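Local coordinates for phosphotriesterase family protein (Listeria monocytogenes serotype 4b str. H7858, PDB 3PNZ), which probably hydrolyses phosphorylated sugar lactones, as a zinc-containing lactonase of the amidohydrolase fold in the phosphotriesterase family, at residues K242-P247 / K276-H281; P107-I112 / G142-P147; G17-H22 / D320-C325; D43-S48 / S82-I87. One frame throughout, in Å; residues are numbered along the deposited sequence.

Overall arrangement
All four contacts belong to one TIM-barrel domain. Contact 3 opens and closes the series: its first segment lies on strand 19-23 and its second on helix 310-325, and contacts 4, 2 and 1 follow in that order in the chain between them. Contact 3 is the buried one, its centre about 11 Å from that of the chain, and it carries zinc ligand His22. Contacts 1 and 4, with centres about 20 Å apart, touch where Ser48 of helix 45-57 packs against Tyr279. Contact 2 stands apart, its centre about 32 Å from that of contact 1. His22 and the phosphate-holding loops of contact 1 both lie near the metal site, consistent with a lactone-phosphate pocket.

Contact 1: K242-P247 / K276-H281; sequences KIKYAP and KTYYKH. With PO4 (phosphate ion), chain L.
Lys244 and Tyr278 meet at their polar ends, where NZ donates to OH at 3.0 Å and the two side chains cross at about a right angle. A phosphate closes a ring with this bond through two oxygens: Lys244 NZ also donates to phosphate O1 at 2.8 Å, and Tyr278 OH donates to phosphate O3 at 2.6 Å. Phosphate O3 lies at the edge of the Tyr278 ring, in its plane. The same oxygen takes a second bond, from Lys242 NZ at 2.8 Å, so two residues from different loops grip one atom. This is the tight part. Lys242 continues it with CE set obliquely against Tyr278 CE2 at 3.8 Å, its chain extended beyond CG, and its NZ is also bonded to the carbonyl of Asp272, a zinc ligand. The other side is looser and more open to solvent. There Tyr245 has no direct contact with 276-281 and is linked through the anion, OH donating to phosphate O4 at 2.7 Å. Lys244 lays CG 4.1 Å above the centre of the Tyr245 ring, a position set by chi1 of 67°. The ion probably comes from the crystallisation liquor, but its four bonds here and a fifth from Arg275 are consistent with a place for the phosphate of a phosphorylated lactone, a zinc ion lying about 7 Å from the Lys242 side chain. Residues 242-247 lie in the loop between strand 234-237 and helix 248-260, while 276-281 follow strand 267-269 and run into helix 280-283, beside helix 45-57.

Contact 2: P107-I112 / G142-P147; sequences PELKPI and GLEGTP
Chi1 of -72° sets Leu109 CG beside its backbone N, and chi2 of 177° places CD1 anti to CA, which turns the second methyl, CD2, to Glu144. From the other side chi1 of -56° starts an extended Glu144 chain, whose CG takes Leu109 CD2 at 3.9 Å. The methyl also meets the carboxylate carbon CD at 4.0 Å, and the two side chains cross obliquely. The second touch is to backbone: Ile112 CD1 rests on the Glu144-Gly145 peptide, 3.5 Å from Gly145 N and 3.6 Å from Glu144 C. That peptide is central to a type I' turn from Leu143 to Thr146, in which both middle residues have positive phi. Two bonds to Leu143 O hold the turn: Thr146 N at 2.9 Å and Thr146 OG1 at 2.8 Å, the hydroxyl meeting a lone pair in the carbonyl plane. Across the contact the touches are van der Waals only, while the Glu144 carboxylate is engaged by salt bridges to Lys106 and Arg73. The contact lies at the periphery of the barrel: the turn links helix 128-140 to strand 150-152 with Leu143 and Thr146 packed on helix 75-85, while residues 107-112 supply most of helix 110-113.

Contact 3: G17-H22 / D320-C325; sequences GFTYSH and DNPARC. With ZN (zinc ion), chain I.
The pyrrolidine ring of Pro322 meets Thr19 and Ser21 along its CB-CG side, while the flat ring of His22, farther along the same strand, is met at NE2 by a zinc ion. The setting is the seam of a TIM barrel, where strand 19-23 and helix 310-325, near opposite ends of the chain, come together. Pro322 CB lies 3.9 Å from Thr19 CB and 4.1 Å from Thr19 CG2, and Pro322 CG lies 3.9 Å from Ser21 OG. These are van der Waals distances, and all three residues are buried. The Thr19 and Pro322 side chains run antiparallel, side by side. Pro322 N carries no hydrogen and cannot bond to the turn before, and the helix is kinked there. Ser21 and Pro322 both also touch Leu268 of strand 267-269, so the helix spans the first and last strands of the barrel. At Ser21 and His22 the chain turns a corner, and His22 binds the zinc through NE2 at 2.1 Å. His24, Asp272 and the carboxylated Lys154 complete the protein ligands of this metal, and His22 ND1 is hydrogen-bonded to His185, which probably helps to fix the ring. Within the same segment, Thr19 OG1 donates to Gly17 O at 2.9 Å, standing 44° out of the carbonyl plane.

Contact 4: D43-S48 / S82-I87; sequences DDKEKS and SKETGI
A salt-bridge network joins the start of helix 45-57 to the end of helix 75-85 on the protein surface, with Lys45 placed between Glu84 and Glu46. Lys45 NZ donates to Glu84 OE2 at 2.7 Å, coming from above the carboxylate plane, 53° out of it. The same NZ donates to Glu46 OE2 at 2.9 Å, again from above the plane, and it is also bonded to Gln49. A bend at chi2 of -87° turns the lysine chain so that it crosses the extended Glu84 chain at about a right angle. One ammonium thus probably offsets the mutual repulsion of two carboxylates whose OE2 atoms are only 4.7 Å apart. A water ties the same acids together, donating to Glu46 OE1 and Glu84 OE1 at 2.7 Å each. Gln49 and Gln80 add bonds to the Glu84 carboxylate. Both helix ends are closed locally: Asp44 is the N-cap, its OD1 accepting from Lys47 N at 3.1 Å, and Thr85 OG1 accepts from Ile87 N in an ST turn before the chain enters strand 88-92. Between the helices, Lys45 and Ser48 pack on Ile81, while Thr85 and Ile87 pack on Val52 of helix 45-57.

Contact 1: K242-P247 / K276-H281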
loop_
_atom_site.group_PDB
_atom_site.type_symbol
_atom_site.label_atom_id
_atom_site.label_comp_id
_atom_site.label_asym_id
_atom_site.label_seq_id
_atom_site.Cartn_x
_atom_site.Cartn_y
_atom_site.Cartn_z
ATOM N N LYS A 242 -6.806 7.344 12.508
ATOM C CA LYS A 242 -7.102 6.133 13.279
ATOM C C LYS A 242 -6.858 6.358 14.767
ATOM O O LYS A 242 -5.862 5.912 15.341
ATOM C CB LYS A 242 -6.350 4.916 12.722
ATOM C CG LYS A 242 -6.748 4.646 11.263
ATOM C CD LYS A 242 -6.310 3.280 10.767
ATOM C CE LYS A 242 -6.679 3.115 9.280
ATOM N NZ LYS A 242 -6.447 1.726 8.791
ATOM N N ILE A 243 -7.793 7.079 15.381
ATOM C CA ILE A 243 -7.674 7.488 16.773
ATOM C C ILE A 243 -7.579 6.294 17.712
ATOM O O ILE A 243 -6.981 6.386 18.784
ATOM C CB ILE A 243 -8.862 8.389 17.192
ATOM C CG1 ILE A 243 -8.988 9.582 16.240
ATOM C CG2 ILE A 243 -8.699 8.858 18.633
ATOM C CD1 ILE A 243 -7.716 10.421 16.135
ATOM N N LYS A 244 -8.155 5.165 17.309
ATOM C CA LYS A 244 -8.071 3.954 18.127
ATOM C C LYS A 244 -6.631 3.472 18.298
ATOM O O LYS A 244 -6.327 2.742 19.241
ATOM C CB LYS A 244 -8.931 2.830 17.547
ATOM C CG LYS A 244 -8.455 2.278 16.211
ATOM C CD LYS A 244 -9.505 1.334 15.611
ATOM C CE LYS A 244 -8.997 0.632 14.362
ATOM N NZ LYS A 244 -9.976 -0.359 13.829
ATOM N N TYR A 245 -5.746 3.867 17.386
ATOM C CA TYR A 245 -4.335 3.494 17.500
ATOM C C TYR A 245 -3.507 4.598 18.153
ATOM O O TYR A 245 -2.647 4.326 18.985
ATOM C CB TYR A 245 -3.744 3.126 16.134
ATOM C CG TYR A 245 -4.339 1.881 15.522
ATOM C CD1 TYR A 245 -4.475 0.716 16.269
ATOM C CD2 TYR A 245 -4.749 1.864 14.193
ATOM C CE1 TYR A 245 -5.017 -0.428 15.715
ATOM C CE2 TYR A 245 -5.286 0.721 13.624
ATOM C CZ TYR A 245 -5.424 -0.421 14.399
ATOM O OH TYR A 245 -5.960 -1.565 13.847
ATOM N N ALA A 246 -3.784 5.848 17.786
ATOM C CA ALA A 246 -3.053 6.987 18.337
ATOM C C ALA A 246 -3.796 8.267 18.008
ATOM O O ALA A 246 -4.512 8.320 17.016
ATOM C CB ALA A 246 -1.641 7.044 17.755
ATOM N N PRO A 247 -3.626 9.311 18.836
ATOM C CA PRO A 247 -4.196 10.615 18.470
ATOM C C PRO A 247 -3.424 11.172 17.287
ATOM O O PRO A 247 -2.256 10.821 17.093
ATOM C CB PRO A 247 -3.944 11.473 19.712
ATOM C CG PRO A 247 -2.784 10.817 20.400
ATOM C CD PRO A 247 -2.930 9.350 20.135
ATOM N N LYS A 276 -15.957 -0.437 5.691
ATOM C CA LYS A 276 -17.181 0.286 5.372
ATOM C C LYS A 276 -17.321 1.499 6.287
ATOM O O LYS A 276 -17.680 2.592 5.841
ATOM C CB LYS A 276 -18.408 -0.620 5.527
ATOM C CG LYS A 276 -18.600 -1.652 4.409
ATOM C CD LYS A 276 -19.983 -2.307 4.524
ATOM C CE LYS A 276 -20.298 -3.229 3.346
ATOM N NZ LYS A 276 -19.612 -4.547 3.449
ATOM N N THR A 277 -17.016 1.302 7.570
ATOM C CA THR A 277 -17.149 2.370 8.558
ATOM C C THR A 277 -16.104 3.469 8.384
ATOM O O THR A 277 -16.171 4.497 9.055
ATOM C CB THR A 277 -17.069 1.828 9.997
ATOM O OG1 THR A 277 -15.895 1.020 10.139
ATOM C CG2 THR A 277 -18.308 0.986 10.326
ATOM N N TYR A 278 -15.148 3.254 7.481
ATOM C CA TYR A 278 -14.146 4.269 7.185
ATOM C C TYR A 278 -14.522 5.082 5.945
ATOM O O TYR A 278 -14.094 6.228 5.788
ATOM C CB TYR A 278 -12.790 3.626 6.941
ATOM C CG TYR A 278 -12.081 3.069 8.157
ATOM C CD1 TYR A 278 -12.564 3.283 9.447
ATOM C CD2 TYR A 278 -10.921 2.317 8.008
ATOM C CE1 TYR A 278 -11.899 2.763 10.556
ATOM C CE2 TYR A 278 -10.249 1.796 9.108
ATOM C CZ TYR A 278 -10.744 2.024 10.378
ATOM O OH TYR A 278 -10.076 1.511 11.471
ATOM N N TYR A 279 -15.296 4.476 5.050
ATOM C CA TYR A 279 -15.757 5.156 3.846
ATOM C C TYR A 279 -16.935 6.068 4.157
ATOM O O TYR A 279 -17.848 5.695 4.898
ATOM C CB TYR A 279 -16.150 4.135 2.778
ATOM C CG TYR A 279 -15.039 3.818 1.802
ATOM C CD1 TYR A 279 -13.937 3.049 2.184
ATOM C CD2 TYR A 279 -15.095 4.282 0.496
ATOM C CE1 TYR A 279 -12.912 2.764 1.282
ATOM C CE2 TYR A 279 -14.087 4.007 -0.404
ATOM C CZ TYR A 279 -13.004 3.246 -0.017
ATOM O OH TYR A 279 -12.015 2.995 -0.941
ATOM N N LYS A 280 -16.903 7.269 3.593
ATOM C CA LYS A 280 -17.981 8.222 3.762
ATOM C C LYS A 280 -19.281 7.645 3.204
ATOM O O LYS A 280 -20.340 7.721 3.837
ATOM C CB LYS A 280 -17.631 9.532 3.056
ATOM C CG LYS A 280 -18.661 10.636 3.229
ATOM C CD LYS A 280 -18.222 11.913 2.532
ATOM C CE LYS A 280 -19.220 13.043 2.759
ATOM N NZ LYS A 280 -18.834 14.273 2.001
ATOM N N HIS A 281 -19.197 7.036 2.027
ATOM C CA HIS A 281 -20.412 6.631 1.321
ATOM C C HIS A 281 -20.844 5.185 1.555
ATOM O O HIS A 281 -21.789 4.703 0.930
ATOM C CB HIS A 281 -20.295 6.975 -0.169
ATOM C CG HIS A 281 -20.109 8.437 -0.412
ATOM N ND1 HIS A 281 -21.166 9.321 -0.463
ATOM C CD2 HIS A 281 -18.988 9.181 -0.566
ATOM C CE1 HIS A 281 -20.706 10.544 -0.660
ATOM N NE2 HIS A 281 -19.388 10.486 -0.726
HETATM P P PO4 L . -7.893 -1.241 10.716
HETATM O O1 PO4 L . -8.990 -1.742 11.618
HETATM O O2 PO4 L . -8.167 -1.727 9.309
HETATM O O3 PO4 L . -7.888 0.270 10.703
HETATM O O4 PO4 L . -6.546 -1.766 11.169
#

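Contact 2: P107-I112 / G142-P147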
loop_
_atom_site.group_PDB
_atom_site.type_symbol
_atom_site.label_atom_id
_atom_site.label_comp_id
_atom_site.label_asym_id
_atom_site.label_seq_id
_atom_site.Cartn_x
_atom_site.Cartn_y
_atom_site.Cartn_z
ATOM N N PRO A 107 -12.491 -19.368 -7.497
ATOM C CA PRO A 107 -12.439 -20.153 -8.734
ATOM C C PRO A 107 -11.618 -19.472 -9.823
ATOM O O PRO A 107 -10.917 -20.153 -10.570
ATOM C CB PRO A 107 -13.908 -20.230 -9.162
ATOM C CG PRO A 107 -14.679 -20.050 -7.900
ATOM C CD PRO A 107 -13.876 -19.086 -7.079
ATOM N N GLU A 108 -11.706 -18.149 -9.904
ATOM C CA GLU A 108 -11.021 -17.393 -10.947
ATOM C C GLU A 108 -9.497 -17.467 -10.852
ATOM O O GLU A 108 -8.798 -17.236 -11.838
ATOM C CB GLU A 108 -11.462 -15.927 -10.930
ATOM C CG GLU A 108 -12.924 -15.696 -11.297
ATOM C CD GLU A 108 -13.867 -15.843 -10.115
ATOM O OE1 GLU A 108 -13.402 -16.215 -9.015
ATOM O OE2 GLU A 108 -15.078 -15.582 -10.288
ATOM N N LEU A 109 -8.982 -17.771 -9.666
ATOM C CA LEU A 109 -7.539 -17.804 -9.461
ATOM C C LEU A 109 -6.919 -19.145 -9.828
ATOM O O LEU A 109 -5.723 -19.229 -10.099
ATOM C CB LEU A 109 -7.194 -17.476 -8.006
ATOM C CG LEU A 109 -7.377 -16.023 -7.567
ATOM C CD1 LEU A 109 -7.064 -15.886 -6.083
ATOM C CD2 LEU A 109 -6.485 -15.109 -8.388
ATOM N N LYS A 110 -7.726 -20.198 -9.818
ATOM C CA LYS A 110 -7.181 -21.546 -9.970
ATOM C C LYS A 110 -6.474 -21.788 -11.308
ATOM O O LYS A 110 -5.440 -22.452 -11.345
ATOM C CB LYS A 110 -8.246 -22.608 -9.683
ATOM C CG LYS A 110 -8.805 -22.492 -8.273
ATOM C CD LYS A 110 -9.342 -23.807 -7.726
ATOM C CE LYS A 110 -9.727 -23.637 -6.261
ATOM N NZ LYS A 110 -10.204 -24.896 -5.630
ATOM N N PRO A 111 -7.023 -21.240 -12.405
ATOM C CA PRO A 111 -6.322 -21.343 -13.690
ATOM C C PRO A 111 -4.967 -20.637 -13.666
ATOM O O PRO A 111 -4.068 -20.994 -14.434
ATOM C CB PRO A 111 -7.266 -20.625 -14.662
ATOM C CG PRO A 111 -8.606 -20.725 -14.038
ATOM C CD PRO A 111 -8.367 -20.653 -12.554
ATOM N N ILE A 112 -4.825 -19.636 -12.804
ATOM C CA ILE A 112 -3.589 -18.858 -12.736
ATOM C C ILE A 112 -2.610 -19.434 -11.717
ATOM O O ILE A 112 -1.426 -19.609 -12.003
ATOM C CB ILE A 112 -3.876 -17.388 -12.369
ATOM C CG1 ILE A 112 -4.844 -16.767 -13.377
ATOM C CG2 ILE A 112 -2.577 -16.593 -12.293
ATOM C CD1 ILE A 112 -5.473 -15.478 -12.902
ATOM N N GLY A 142 -0.830 -8.754 -16.278
ATOM C CA GLY A 142 -2.055 -8.231 -15.704
ATOM C C GLY A 142 -2.462 -8.944 -14.429
ATOM O O GLY A 142 -2.043 -10.071 -14.164
ATOM N N LEU A 143 -3.286 -8.276 -13.631
ATOM C CA LEU A 143 -3.792 -8.856 -12.394
ATOM C C LEU A 143 -4.970 -9.803 -12.635
ATOM O O LEU A 143 -5.948 -9.435 -13.278
ATOM C CB LEU A 143 -4.209 -7.741 -11.432
ATOM C CG LEU A 143 -3.081 -6.894 -10.834
ATOM C CD1 LEU A 143 -3.563 -5.481 -10.516
ATOM C CD2 LEU A 143 -2.478 -7.566 -9.599
ATOM N N GLU A 144 -4.862 -11.020 -12.112
ATOM C CA GLU A 144 -5.996 -11.946 -12.043
ATOM C C GLU A 144 -6.761 -12.144 -13.347
ATOM O O GLU A 144 -7.992 -12.104 -13.362
ATOM C CB GLU A 144 -6.966 -11.497 -10.948
ATOM C CG GLU A 144 -6.278 -11.360 -9.614
ATOM C CD GLU A 144 -7.240 -11.214 -8.452
ATOM O OE1 GLU A 144 -6.744 -11.116 -7.314
ATOM O OE2 GLU A 144 -8.473 -11.196 -8.670
ATOM N N GLY A 145 -6.034 -12.366 -14.436
ATOM C CA GLY A 145 -6.660 -12.627 -15.722
ATOM C C GLY A 145 -7.172 -11.400 -16.458
ATOM O O GLY A 145 -7.770 -11.523 -17.530
ATOM N N THR A 146 -6.946 -10.215 -15.895
ATOM C CA THR A 146 -7.363 -8.973 -16.539
ATOM C C THR A 146 -6.161 -8.329 -17.224
ATOM O O THR A 146 -5.021 -8.744 -16.999
ATOM C CB THR A 146 -7.937 -7.967 -15.517
ATOM O OG1 THR A 146 -6.854 -7.339 -14.812
ATOM C CG2 THR A 146 -8.878 -8.668 -14.523
ATOM N N PRO A 147 -6.405 -7.303 -18.053
ATOM C CA PRO A 147 -5.299 -6.589 -18.697
ATOM C C PRO A 147 -4.729 -5.462 -17.842
ATOM O O PRO A 147 -3.883 -4.712 -18.327
ATOM C CB PRO A 147 -5.955 -5.969 -19.944
ATOM C CG PRO A 147 -7.404 -6.406 -19.921
ATOM C CD PRO A 147 -7.709 -6.821 -18.528
#

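Contact 3: G17-H22 / D320-C325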
loop_
_atom_site.group_PDB
_atom_site.type_symbol
_atom_site.label_atom_id
_atom_site.label_comp_id
_atom_site.label_asym_id
_atom_site.label_seq_id
_atom_site.Cartn_x
_atom_site.Cartn_y
_atom_site.Cartn_z
ATOM N N GLY A 17 0.972 13.397 -9.711
ATOM C CA GLY A 17 0.241 14.394 -8.955
ATOM C C GLY A 17 -0.028 13.985 -7.516
ATOM O O GLY A 17 0.679 13.136 -6.960
ATOM N N PHE A 18 -1.054 14.593 -6.929
ATOM C CA PHE A 18 -1.405 14.385 -5.529
ATOM C C PHE A 18 -1.842 12.941 -5.298
ATOM O O PHE A 18 -2.789 12.465 -5.920
ATOM C CB PHE A 18 -2.516 15.359 -5.105
ATOM C CG PHE A 18 -2.745 15.395 -3.628
ATOM C CD1 PHE A 18 -2.115 16.343 -2.842
ATOM C CD2 PHE A 18 -3.580 14.474 -3.025
ATOM C CE1 PHE A 18 -2.311 16.371 -1.468
ATOM C CE2 PHE A 18 -3.786 14.500 -1.657
ATOM C CZ PHE A 18 -3.149 15.447 -0.880
ATOM N N THR A 19 -1.145 12.241 -4.404
ATOM C CA THR A 19 -1.279 10.791 -4.300
ATOM C C THR A 19 -1.506 10.313 -2.868
ATOM O O THR A 19 -0.815 10.761 -1.949
ATOM C CB THR A 19 0.009 10.075 -4.804
ATOM O OG1 THR A 19 0.237 10.389 -6.187
ATOM C CG2 THR A 19 -0.109 8.556 -4.653
ATOM N N TYR A 20 -2.464 9.407 -2.694
ATOM C CA TYR A 20 -2.580 8.618 -1.461
ATOM C C TYR A 20 -1.800 7.333 -1.669
ATOM O O TYR A 20 -2.095 6.575 -2.588
ATOM C CB TYR A 20 -4.042 8.248 -1.173
ATOM C CG TYR A 20 -4.938 9.343 -0.621
ATOM C CD1 TYR A 20 -4.433 10.573 -0.218
ATOM C CD2 TYR A 20 -6.301 9.125 -0.493
ATOM C CE1 TYR A 20 -5.274 11.568 0.287
ATOM C CE2 TYR A 20 -7.148 10.106 0.013
ATOM C CZ TYR A 20 -6.634 11.320 0.403
ATOM O OH TYR A 20 -7.493 12.288 0.901
ATOM N N SER A 21 -0.837 7.063 -0.795
ATOM C CA SER A 21 0.139 5.997 -1.026
ATOM C C SER A 21 -0.218 4.577 -0.560
ATOM O O SER A 21 0.535 3.649 -0.831
ATOM C CB SER A 21 1.495 6.395 -0.435
ATOM O OG SER A 21 2.058 7.481 -1.148
ATOM N N HIS A 22 -1.340 4.399 0.133
ATOM C CA HIS A 22 -1.755 3.068 0.579
ATOM C C HIS A 22 -3.245 3.055 0.900
ATOM O O HIS A 22 -3.658 3.518 1.962
ATOM C CB HIS A 22 -0.966 2.616 1.818
ATOM C CG HIS A 22 -1.308 1.230 2.281
ATOM N ND1 HIS A 22 -0.395 0.198 2.269
ATOM C CD2 HIS A 22 -2.464 0.701 2.748
ATOM C CE1 HIS A 22 -0.970 -0.903 2.719
ATOM N NE2 HIS A 22 -2.225 -0.625 3.015
ATOM N N ASP A 320 5.947 14.958 -4.398
ATOM C CA ASP A 320 7.340 14.660 -4.735
ATOM C C ASP A 320 7.766 13.253 -4.311
ATOM O O ASP A 320 8.356 12.520 -5.094
ATOM C CB ASP A 320 8.291 15.691 -4.126
ATOM C CG ASP A 320 8.025 17.102 -4.626
ATOM O OD1 ASP A 320 7.370 17.252 -5.673
ATOM O OD2 ASP A 320 8.470 18.060 -3.964
ATOM N N ASN A 321 7.444 12.877 -3.073
ATOM C CA ASN A 321 7.881 11.584 -2.546
ATOM C C ASN A 321 7.242 10.382 -3.259
ATOM O O ASN A 321 7.943 9.442 -3.633
ATOM C CB ASN A 321 7.710 11.521 -1.008
ATOM C CG ASN A 321 8.562 12.564 -0.281
ATOM O OD1 ASN A 321 9.371 13.270 -0.899
ATOM N ND2 ASN A 321 8.405 12.650 1.038
ATOM N N PRO A 322 5.912 10.398 -3.449
ATOM C CA PRO A 322 5.316 9.307 -4.235
ATOM C C PRO A 322 5.864 9.240 -5.665
ATOM O O PRO A 322 6.005 8.153 -6.212
ATOM C CB PRO A 322 3.821 9.659 -4.263
ATOM C CG PRO A 322 3.605 10.496 -3.037
ATOM C CD PRO A 322 4.890 11.264 -2.828
ATOM N N ALA A 323 6.166 10.385 -6.265
ATOM C CA ALA A 323 6.730 10.371 -7.621
ATOM C C ALA A 323 8.106 9.705 -7.648
ATOM O O ALA A 323 8.471 9.070 -8.635
ATOM C CB ALA A 323 6.801 11.781 -8.184
ATOM N N ARG A 324 8.872 9.846 -6.573
ATOM C CA ARG A 324 10.162 9.180 -6.473
ATOM C C ARG A 324 10.005 7.693 -6.138
ATOM O O ARG A 324 10.679 6.836 -6.715
ATOM C CB ARG A 324 11.058 9.875 -5.440
ATOM C CG ARG A 324 12.469 9.282 -5.358
ATOM C CD ARG A 324 13.459 10.168 -4.593
ATOM N NE ARG A 324 13.205 10.220 -3.151
ATOM C CZ ARG A 324 13.805 9.444 -2.248
ATOM N NH1 ARG A 324 14.701 8.536 -2.623
ATOM N NH2 ARG A 324 13.502 9.569 -0.958
ATOM N N CYS A 325 9.089 7.390 -5.224
ATOM C CA CYS A 325 8.932 6.025 -4.728
ATOM C C CYS A 325 8.342 5.070 -5.767
ATOM O O CYS A 325 8.841 3.963 -5.954
ATOM C CB CYS A 325 8.085 6.018 -3.448
ATOM S SG CYS A 325 7.784 4.356 -2.767
HETATM ZN ZN ZN I . -3.794 -1.960 3.542
#

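Contact 4: D43-S48 / S82-I87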
loop_
_atom_site.group_PDB
_atom_site.type_symbol
_atom_site.label_atom_id
_atom_site.label_comp_id
_atom_site.label_asym_id
_atom_site.label_seq_id
_atom_site.Cartn_x
_atom_site.Cartn_y
_atom_site.Cartn_z
ATOM N N ASP A 43 -17.534 -3.930 -0.755
ATOM C CA ASP A 43 -18.160 -4.780 -1.759
ATOM C C ASP A 43 -19.230 -4.087 -2.595
ATOM O O ASP A 43 -20.095 -4.755 -3.163
ATOM C CB ASP A 43 -18.746 -6.019 -1.078
ATOM C CG ASP A 43 -19.744 -5.667 0.013
ATOM O OD1 ASP A 43 -20.020 -4.463 0.221
ATOM O OD2 ASP A 43 -20.263 -6.601 0.657
ATOM N N ASP A 44 -19.167 -2.760 -2.677
ATOM C CA ASP A 44 -20.106 -1.996 -3.501
ATOM C C ASP A 44 -19.382 -0.973 -4.373
ATOM O O ASP A 44 -19.004 0.100 -3.908
ATOM C CB ASP A 44 -21.151 -1.295 -2.629
ATOM C CG ASP A 44 -22.287 -0.688 -3.442
ATOM O OD1 ASP A 44 -22.024 -0.033 -4.477
ATOM O OD2 ASP A 44 -23.454 -0.869 -3.038
ATOM N N LYS A 45 -19.218 -1.300 -5.651
ATOM C CA LYS A 45 -18.460 -0.451 -6.571
ATOM C C LYS A 45 -18.952 0.998 -6.598
ATOM O O LYS A 45 -18.151 1.933 -6.602
ATOM C CB LYS A 45 -18.461 -1.067 -7.982
ATOM C CG LYS A 45 -17.727 -0.252 -9.053
ATOM C CD LYS A 45 -18.635 0.796 -9.696
ATOM C CE LYS A 45 -18.120 1.200 -11.081
ATOM N NZ LYS A 45 -18.966 2.271 -11.684
ATOM N N GLU A 46 -20.263 1.202 -6.619
ATOM C CA GLU A 46 -20.775 2.564 -6.739
ATOM C C GLU A 46 -20.534 3.379 -5.466
ATOM O O GLU A 46 -20.290 4.589 -5.534
ATOM C CB GLU A 46 -22.254 2.573 -7.135
ATOM C CG GLU A 46 -22.538 1.941 -8.510
ATOM C CD GLU A 46 -21.831 2.643 -9.669
ATOM O OE1 GLU A 46 -21.470 3.836 -9.541
ATOM O OE2 GLU A 46 -21.645 1.996 -10.724
ATOM N N LYS A 47 -20.585 2.718 -4.311
ATOM C CA LYS A 47 -20.291 3.403 -3.051
ATOM C C LYS A 47 -18.803 3.764 -2.948
ATOM O O LYS A 47 -18.459 4.895 -2.596
ATOM C CB LYS A 47 -20.755 2.582 -1.840
ATOM C CG LYS A 47 -22.276 2.510 -1.706
ATOM C CD LYS A 47 -22.715 1.710 -0.486
ATOM C CE LYS A 47 -24.234 1.676 -0.387
ATOM N NZ LYS A 47 -24.699 0.865 0.763
ATOM N N SER A 48 -17.930 2.814 -3.274
ATOM C CA SER A 48 -16.500 3.103 -3.293
ATOM C C SER A 48 -16.224 4.254 -4.239
ATOM O O SER A 48 -15.451 5.161 -3.927
ATOM C CB SER A 48 -15.688 1.874 -3.695
ATOM O OG SER A 48 -15.898 0.804 -2.794
ATOM N N SER A 82 -11.679 3.915 -11.830
ATOM C CA SER A 82 -10.625 4.740 -12.407
ATOM C C SER A 82 -11.125 5.418 -13.683
ATOM O O SER A 82 -11.010 6.633 -13.844
ATOM C CB SER A 82 -9.399 3.888 -12.730
ATOM O OG SER A 82 -8.354 4.685 -13.261
ATOM N N LYS A 83 -11.687 4.619 -14.580
ATOM C CA LYS A 83 -12.223 5.150 -15.831
ATOM C C LYS A 83 -13.254 6.257 -15.606
ATOM O O LYS A 83 -13.178 7.319 -16.227
ATOM C CB LYS A 83 -12.834 4.028 -16.668
ATOM C CG LYS A 83 -13.536 4.525 -17.924
ATOM C CD LYS A 83 -13.379 3.549 -19.074
ATOM C CE LYS A 83 -14.050 2.220 -18.785
ATOM N NZ LYS A 83 -14.097 1.377 -20.019
ATOM N N GLU A 84 -14.210 6.015 -14.715
ATOM C CA GLU A 84 -15.303 6.963 -14.490
ATOM C C GLU A 84 -14.902 8.231 -13.733
ATOM O O GLU A 84 -15.436 9.305 -13.995
ATOM C CB GLU A 84 -16.498 6.282 -13.807
ATOM C CG GLU A 84 -17.154 5.181 -14.630
ATOM C CD GLU A 84 -18.453 4.689 -14.017
ATOM O OE1 GLU A 84 -19.195 5.521 -13.455
ATOM O OE2 GLU A 84 -18.729 3.472 -14.095
ATOM N N THR A 85 -13.959 8.121 -12.800
ATOM C CA THR A 85 -13.579 9.272 -11.990
ATOM C C THR A 85 -12.374 10.026 -12.529
ATOM O O THR A 85 -12.163 11.191 -12.192
ATOM C CB THR A 85 -13.218 8.848 -10.555
ATOM O OG1 THR A 85 -12.068 7.993 -10.596
ATOM C CG2 THR A 85 -14.378 8.118 -9.899
ATOM N N GLY A 86 -11.562 9.353 -13.336
ATOM C CA GLY A 86 -10.334 9.942 -13.835
ATOM C C GLY A 86 -9.148 9.774 -12.893
ATOM O O GLY A 86 -8.036 10.211 -13.203
ATOM N N ILE A 87 -9.374 9.149 -11.739
ATOM C CA ILE A 87 -8.292 8.928 -10.777
ATOM C C ILE A 87 -7.391 7.802 -11.255
ATOM O O ILE A 87 -7.862 6.726 -11.616
ATOM C CB ILE A 87 -8.841 8.590 -9.366
ATOM C CG1 ILE A 87 -9.655 9.765 -8.822
ATOM C CG2 ILE A 87 -7.704 8.211 -8.405
ATOM C CD1 ILE A 87 -8.865 11.046 -8.700
HETATM O O HOH W 1 -21.470 4.948 -12.030
#